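Superoxide dismutase [Mn/Fe] (Aeropyrum pernix, PDB 3AK2) catalyses the dismutation of superoxide to dioxygen and hydrogen peroxide, and as a cambialistic enzyme works with either manganese or iron at its active site. Local coordinates at the interface of chains A and B. Coordinates in Å, arbitrary orientation; residue numbers count along the deposited sequence, not the author numbering. Chains: chain A/B, Superoxide dismutase [Mn/Fe].

The interface of chains A and B. Residues chain A 26, 30, 172-173, 176; chain B 172-173, 176.
A:Leu173 and B:Leu173 meet methyl to methyl near the two-fold axis of this interface between identical subunits of an iron/manganese superoxide dismutase, CD2 to CD2 at 4.0 Å. Each leucine also crosses the partner's tyrosine at about a right angle: A:Leu173 CG lies in the plane of the B:Tyr172 ring, at its edge, 3.8 Å from B:Tyr172 CD2, and B:Leu173 meets A:Tyr172 in the same way. The carbonyl O of B:Lys176, of the same chain, sits over one face of the B:Tyr172 ring, offset toward the rim. At the far end the B:Tyr172 phenol OH meets A:Leu30 tip to tip, 3.9 Å from its CB. To one side of this tight apolar packing, the contact turns polar and takes in a water. The B:Lys176 chain, bent at chi2 (-62°) and chi4 (72°), lays CD against A:Leu173 CD2 at 3.7 Å and turns its amine to A:Glu26 on helix 25-54. A:Glu26, with CG anti to the backbone N (chi1 -171°) and extended beyond, takes the amine in a salt bridge and hydrogen bond, B:Lys176 NZ to OE1 2.7 Å. Packing and salt bridge together are likely to hold the subunits together. An alanine in place of B:Lys176 would probably leave the A:Glu26 carboxylate without its cationic mate and A:Leu173 CD2 without the methylene packed on it. OE1 uses its syn lone pair, while water 1 links the other carboxylate oxygen, A:Glu26 OE2 (2.7 Å), to B:Lys176 NZ (3.1 Å).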
loop_
_atom_site.group_PDB
_atom_site.type_symbol
_atom_site.label_atom_id
_atom_site.label_comp_id
_atom_site.label_asym_id
_atom_site.label_seq_id
_atom_site.Cartn_x
_atom_site.Cartn_y
_atom_site.Cartn_z
ATOM N N GLU A 26 22.316 5.400 21.781
ATOM C CA GLU A 26 21.054 6.136 21.862
ATOM C C GLU A 26 20.009 5.549 20.921
ATOM O O GLU A 26 18.833 5.464 21.276
ATOM C CB GLU A 26 21.226 7.631 21.590
ATOM C CG GLU A 26 19.955 8.422 21.903
ATOM C CD GLU A 26 20.037 9.893 21.559
ATOM O OE1 GLU A 26 19.041 10.599 21.822
ATOM O OE2 GLU A 26 21.074 10.344 21.027
ATOM N N LEU A 30 16.390 3.896 22.235
ATOM C CA LEU A 30 15.110 4.394 21.730
ATOM C C LEU A 30 14.407 3.339 20.888
ATOM O O LEU A 30 13.195 3.172 20.970
ATOM C CB LEU A 30 15.308 5.655 20.888
ATOM C CG LEU A 30 15.770 6.923 21.603
ATOM C CD1 LEU A 30 16.230 7.945 20.582
ATOM C CD2 LEU A 30 14.651 7.499 22.462
ATOM N N TYR A 172 18.944 7.346 11.762
ATOM C CA TYR A 172 19.005 8.797 11.525
ATOM C C TYR A 172 19.867 9.581 12.510
ATOM O O TYR A 172 20.599 10.486 12.107
ATOM C CB TYR A 172 17.615 9.428 11.427
ATOM C CG TYR A 172 17.574 10.548 10.416
ATOM C CD1 TYR A 172 17.246 10.295 9.085
ATOM C CD2 TYR A 172 17.898 11.858 10.778
ATOM C CE1 TYR A 172 17.228 11.314 8.143
ATOM C CE2 TYR A 172 17.880 12.884 9.841
ATOM C CZ TYR A 172 17.542 12.606 8.530
ATOM O OH TYR A 172 17.523 13.625 7.604
ATOM N N LEU A 173 19.799 9.241 13.793
ATOM C CA LEU A 173 20.578 9.977 14.794
ATOM C C LEU A 173 22.080 9.925 14.536
ATOM O O LEU A 173 22.801 10.873 14.864
ATOM C CB LEU A 173 20.265 9.479 16.204
ATOM C CG LEU A 173 18.915 9.863 16.812
ATOM C CD1 LEU A 173 18.767 9.210 18.173
ATOM C CD2 LEU A 173 18.752 11.372 16.930
ATOM N N LYS A 176 22.237 10.187 9.803
ATOM C CA LYS A 176 21.369 11.199 9.191
ATOM C C LYS A 176 20.677 10.590 7.965
ATOM O O LYS A 176 20.170 9.468 8.041
ATOM C CB LYS A 176 22.150 12.492 8.868
ATOM C CG LYS A 176 23.077 12.981 9.998
ATOM C CD LYS A 176 22.303 13.396 11.243
ATOM C CE LYS A 176 23.212 13.543 12.458
ATOM N NZ LYS A 176 24.075 14.756 12.388
ATOM N N TYR B 172 13.215 13.712 13.873
ATOM C CA TYR B 172 13.926 12.769 14.746
ATOM C C TYR B 172 15.150 13.345 15.454
ATOM O O TYR B 172 15.384 13.057 16.631
ATOM C CB TYR B 172 14.281 11.458 14.027
ATOM C CG TYR B 172 14.157 10.263 14.947
ATOM C CD1 TYR B 172 12.964 9.545 15.024
ATOM C CD2 TYR B 172 15.214 9.878 15.768
ATOM C CE1 TYR B 172 12.836 8.461 15.880
ATOM C CE2 TYR B 172 15.097 8.799 16.628
ATOM C CZ TYR B 172 13.907 8.093 16.680
ATOM O OH TYR B 172 13.800 7.023 17.538
ATOM N N LEU B 173 15.917 14.175 14.756
ATOM C CA LEU B 173 17.128 14.744 15.354
ATOM C C LEU B 173 16.833 15.596 16.589
ATOM O O LEU B 173 17.652 15.666 17.507
ATOM C CB LEU B 173 17.923 15.549 14.324
ATOM C CG LEU B 173 18.687 14.759 13.257
ATOM C CD1 LEU B 173 19.352 15.722 12.283
ATOM C CD2 LEU B 173 19.721 13.813 13.867
ATOM N N LYS B 176 13.387 13.184 18.676
ATOM C CA LYS B 176 13.612 11.736 18.750
ATOM C C LYS B 176 12.328 11.002 18.337
ATOM O O LYS B 176 11.716 11.356 17.327
ATOM C CB LYS B 176 14.132 11.322 20.143
ATOM C CG LYS B 176 15.277 12.208 20.692
ATOM C CD LYS B 176 16.526 12.155 19.812
ATOM C CE LYS B 176 17.489 13.303 20.109
ATOM N NZ LYS B 176 18.187 13.164 21.420
HETATM O O HOH W 1 21.044 12.963 20.284
#